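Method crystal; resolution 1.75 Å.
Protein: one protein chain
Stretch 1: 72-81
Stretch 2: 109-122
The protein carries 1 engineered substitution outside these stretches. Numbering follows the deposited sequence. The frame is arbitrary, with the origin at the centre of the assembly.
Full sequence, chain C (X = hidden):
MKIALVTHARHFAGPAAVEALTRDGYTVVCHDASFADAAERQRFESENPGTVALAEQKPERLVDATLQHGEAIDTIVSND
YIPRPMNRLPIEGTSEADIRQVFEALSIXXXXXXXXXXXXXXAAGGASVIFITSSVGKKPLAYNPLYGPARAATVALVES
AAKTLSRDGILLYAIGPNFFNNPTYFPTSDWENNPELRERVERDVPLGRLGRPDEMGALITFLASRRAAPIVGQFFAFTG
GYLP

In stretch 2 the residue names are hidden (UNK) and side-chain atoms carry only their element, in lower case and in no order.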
# COMPACT_ATOMS: atom_id res chain seq x y z
N ALA C 72 -12.53 22.05 26.97
CA ALA C 72 -11.59 21.37 26.10
C ALA C 72 -12.34 20.49 25.11
O ALA C 72 -13.39 19.92 25.45
CB ALA C 72 -10.60 20.51 26.90
N ILE C 73 -11.80 20.38 23.90
CA ILE C 73 -12.35 19.49 22.88
C ILE C 73 -11.68 18.13 23.02
O ILE C 73 -10.45 18.02 22.97
CB ILE C 73 -12.12 20.06 21.46
CG1 ILE C 73 -12.82 21.40 21.31
CG2 ILE C 73 -12.66 19.09 20.39
CD1 ILE C 73 -12.45 22.10 20.02
N ASP C 74 -12.49 17.08 23.20
CA ASP C 74 -11.98 15.72 23.31
C ASP C 74 -11.80 15.06 21.94
O ASP C 74 -10.82 14.34 21.73
CB ASP C 74 -12.94 14.87 24.17
CG ASP C 74 -12.60 13.38 24.16
OD1 ASP C 74 -11.95 12.90 25.13
OD2 ASP C 74 -13.01 12.66 23.21
N THR C 75 -12.73 15.31 21.02
CA THR C 75 -12.72 14.67 19.70
C THR C 75 -13.21 15.65 18.65
O THR C 75 -14.19 16.37 18.86
CB THR C 75 -13.60 13.41 19.70
OG1 THR C 75 -13.08 12.46 20.63
CG2 THR C 75 -13.65 12.79 18.30
N ILE C 76 -12.50 15.68 17.52
CA ILE C 76 -12.96 16.38 16.33
C ILE C 76 -13.22 15.32 15.26
O ILE C 76 -12.33 14.51 14.96
CB ILE C 76 -11.94 17.42 15.84
CG1 ILE C 76 -11.66 18.47 16.93
CG2 ILE C 76 -12.43 18.09 14.55
CD1 ILE C 76 -10.54 19.42 16.58
N VAL C 77 -14.43 15.29 14.72
CA VAL C 77 -14.75 14.49 13.54
C VAL C 77 -14.77 15.44 12.36
O VAL C 77 -15.70 16.24 12.21
CB VAL C 77 -16.08 13.75 13.68
CG1 VAL C 77 -16.39 13.03 12.37
CG2 VAL C 77 -16.04 12.76 14.82
N SER C 78 -13.73 15.38 11.54
CA SER C 78 -13.63 16.22 10.35
C SER C 78 -14.33 15.48 9.22
O SER C 78 -13.72 14.71 8.48
CB SER C 78 -12.18 16.51 10.01
OG SER C 78 -12.10 17.43 8.94
N ASN C 79 -15.63 15.72 9.11
CA ASN C 79 -16.51 14.97 8.21
C ASN C 79 -16.66 15.77 6.92
O ASN C 79 -17.67 16.43 6.66
CB ASN C 79 -17.83 14.70 8.91
CG ASN C 79 -18.89 14.16 7.99
OD1 ASN C 79 -18.75 13.07 7.42
ND2 ASN C 79 -19.98 14.90 7.87
N ASP C 80 -15.63 15.73 6.09
CA ASP C 80 -15.60 16.54 4.89
C ASP C 80 -16.32 15.84 3.74
O ASP C 80 -16.28 14.61 3.63
CB ASP C 80 -14.15 16.87 4.51
CG ASP C 80 -13.41 17.55 5.66
OD1 ASP C 80 -13.68 18.75 5.90
OD2 ASP C 80 -12.60 16.88 6.35
N TYR C 81 -17.01 16.63 2.92
CA TYR C 81 -17.80 16.11 1.81
C TYR C 81 -18.01 17.24 0.83
O TYR C 81 -17.80 18.41 1.15
CB TYR C 81 -19.13 15.53 2.30
CG TYR C 81 -20.30 16.49 2.12
CD1 TYR C 81 -21.25 16.27 1.12
CD2 TYR C 81 -20.43 17.62 2.92
CE1 TYR C 81 -22.31 17.16 0.94
CE2 TYR C 81 -21.48 18.49 2.74
CZ TYR C 81 -22.42 18.26 1.76
OH TYR C 81 -23.46 19.13 1.59
N UNK C 109 -9.99 22.76 3.39
CA UNK C 109 -10.83 22.92 4.58
C UNK C 109 -10.36 22.09 5.76
O UNK C 109 -10.20 22.65 6.85
c UNK C 109 -13.31 22.97 5.25
c UNK C 109 -13.50 22.16 6.36
c UNK C 109 -12.29 22.61 4.19
c UNK C 109 -14.45 22.48 7.31
c UNK C 109 -15.07 24.40 6.04
c UNK C 109 -15.24 23.60 7.15
c UNK C 109 -14.12 24.09 5.09
N UNK C 110 -10.10 20.78 5.63
CA UNK C 110 -9.60 20.05 6.81
C UNK C 110 -8.21 20.49 7.27
O UNK C 110 -7.95 20.46 8.47
c UNK C 110 -9.61 18.58 6.35
c UNK C 110 -10.43 19.88 4.51
c UNK C 110 -9.68 18.63 4.84
N UNK C 111 -7.33 20.91 6.36
CA UNK C 111 -6.01 21.39 6.79
C UNK C 111 -6.14 22.65 7.64
O UNK C 111 -5.51 22.77 8.70
c UNK C 111 -3.82 20.40 3.75
c UNK C 111 -3.95 22.56 5.94
c UNK C 111 -4.55 20.29 5.07
c UNK C 111 -5.10 21.62 5.57
N UNK C 112 -6.94 23.61 7.19
CA UNK C 112 -7.14 24.84 7.96
C UNK C 112 -7.79 24.55 9.30
O UNK C 112 -7.46 25.18 10.31
c UNK C 112 -7.37 26.45 5.90
c UNK C 112 -6.00 27.05 6.18
c UNK C 112 -8.30 27.48 5.30
c UNK C 112 -7.98 25.84 7.17
N UNK C 113 -8.74 23.60 9.34
CA UNK C 113 -9.33 23.19 10.60
C UNK C 113 -8.29 22.58 11.52
O UNK C 113 -8.15 22.98 12.68
c UNK C 113 -10.47 22.20 10.36
c UNK C 113 -12.09 20.49 11.19
c UNK C 113 -11.04 21.49 11.59
c UNK C 113 -11.64 22.51 12.55
N UNK C 114 -7.54 21.59 11.02
CA UNK C 114 -6.49 20.97 11.83
C UNK C 114 -5.46 21.99 12.31
O UNK C 114 -5.05 21.96 13.47
c UNK C 114 -3.89 18.22 10.75
c UNK C 114 -4.62 19.15 11.72
c UNK C 114 -5.05 18.40 12.98
c UNK C 114 -5.80 19.84 11.04
N UNK C 115 -5.04 22.91 11.43
CA UNK C 115 -4.05 23.92 11.80
C UNK C 115 -4.52 24.72 13.01
O UNK C 115 -3.78 24.92 13.97
c UNK C 115 -2.54 26.96 9.76
o UNK C 115 -3.48 27.51 9.19
c UNK C 115 -2.78 26.00 10.93
c UNK C 115 -3.75 24.85 10.62
n UNK C 115 -1.26 27.17 9.41
N UNK C 116 -5.78 25.17 12.96
CA UNK C 116 -6.36 25.96 14.04
C UNK C 116 -6.52 25.15 15.32
O UNK C 116 -6.60 25.73 16.40
o UNK C 116 -8.72 25.48 13.63
c UNK C 116 -7.73 26.51 13.62
N UNK C 117 -6.56 23.82 15.23
CA UNK C 117 -6.86 22.99 16.39
C UNK C 117 -5.62 22.59 17.19
O UNK C 117 -5.74 22.25 18.37
c UNK C 117 -7.60 21.72 15.95
N UNK C 118 -4.43 22.64 16.58
CA UNK C 118 -3.24 22.06 17.21
C UNK C 118 -2.93 22.75 18.53
O UNK C 118 -2.76 22.10 19.57
c UNK C 118 -1.20 21.31 13.95
c UNK C 118 -2.26 21.18 15.04
c UNK C 118 -2.04 22.10 16.25
c UNK C 118 -0.74 21.72 16.96
N UNK C 119 -2.86 24.08 18.52
CA UNK C 119 -2.45 24.77 19.74
C UNK C 119 -3.42 24.53 20.89
O UNK C 119 -2.96 24.09 21.96
c UNK C 119 -2.25 26.27 19.45
N UNK C 120 -4.74 24.74 20.74
CA UNK C 120 -5.62 24.49 21.89
C UNK C 120 -5.69 23.03 22.28
O UNK C 120 -5.81 22.73 23.47
c UNK C 120 -6.91 25.03 19.93
c UNK C 120 -6.99 25.02 21.41
c UNK C 120 -5.47 25.35 19.62
N UNK C 121 -5.62 22.12 21.31
CA UNK C 121 -5.64 20.70 21.65
C UNK C 121 -4.37 20.28 22.40
O UNK C 121 -4.43 19.46 23.32
c UNK C 121 -8.24 20.48 20.11
c UNK C 121 -7.26 18.70 18.70
c UNK C 121 -5.82 19.87 20.37
c UNK C 121 -7.23 19.37 20.06
N UNK C 122 -3.22 20.83 22.02
CA UNK C 122 -2.00 20.52 22.76
C UNK C 122 -2.09 21.04 24.19
O UNK C 122 -1.76 20.33 25.14
c UNK C 122 1.76 20.88 22.10
n UNK C 122 2.01 20.65 19.27
n UNK C 122 1.82 21.98 21.15
c UNK C 122 1.93 21.85 19.84
c UNK C 122 0.50 20.98 22.93
n UNK C 122 1.96 22.93 19.09
c UNK C 122 -0.77 21.11 22.07

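Position 109 carries seven side-chain carbons, one followed by a closed ring of six, with no heteroatom; one ring carbon lies 3.4 Å from Asp80 OD1, an oblique approach to the ring. The residue is Phe109, and that carbon is CD1.

At position 110, three carbons close a ring onto the backbone N, and CB sits 3.4 Å from Asp80 OD2 and 3.8 Å from Ser78 OG. The closed ring defines Pro110. With no hydrogen on its N, the residue cannot bond to the preceding turn, and the helix is kinked here.

Position 111 has four carbons, forked at the first, one arm two carbons long: Ile111. It is out of reach of the strand. Position 112 also has four carbons, but forked at the second, giving Leu112, likewise out of reach.

The same fork, four carbons branching at the second, appears at position 113, this time directed at stretch 1, one methyl 4.1 Å from Ile76 CG2 and 3.8 Å from Ser78 OG. The residue is Leu113, and that methyl is CD2. Position 114 repeats the pattern as Leu114, but its CA-to-CB bond points sideways and the side chain makes no contact with stretch 1.

Position 115 shows three carbons in a row, the third bearing one O and one N: an amide, so Gln115, without contact to stretch 1. At position 116 a single carbon carries one oxygen, the signature of Ser116. Its OG donates to Leu113 O at 2.7 Å, a bond back onto its own helix.

Position 117 has one carbon and nothing beyond it, and this CB is 3.8 Å from Ile76 CD1; hence Ala117. Position 118, four carbons forked at the first with one two-carbon arm, is Ile118, and position 119, a lone carbon, is Ala119; both are out of reach.

At position 120 three carbons again close onto the backbone N, identifying Pro120 and the second kink. Its CG remains 6.3 Å from Ile73 CD1. Position 121 has four carbons forked at the second. CA-to-CB points sideways, yet the end comes nearer, placing one methyl 4.1 Å from Ile73 CB and the other 4.0 Å from Ile76 CD1. The residue is Leu121, the methyls CD1 and CD2 respectively. Position 122 ends the stretch with three carbons, a nitrogen, then a carbon holding two more nitrogens, a guanidinium: Arg122, out of reach.

The contact is a helix packed on a strand, axes 9.6 Å apart at closest approach and running at 150°, so nearly antiparallel. Accordingly Ile73 lies by Leu121 and Ser78 by Pro110. Ile73, Ile76 and Ser78 point toward the helix, while Asp74, Thr75 and Val77 point away, and the apolar groups of Leu113, Ala117 and Leu121 gather around Ile76. No hydrogen bond crosses the interface. At its polar end Ser78 OG instead donates to Asp80 OD2 at 2.7 Å within stretch 1, so the hydroxyl is paired even where it packs against carbon. Together the stretches bury 342 Å².

Stretch 2 (109-122) FPILLLQSAIAPLR
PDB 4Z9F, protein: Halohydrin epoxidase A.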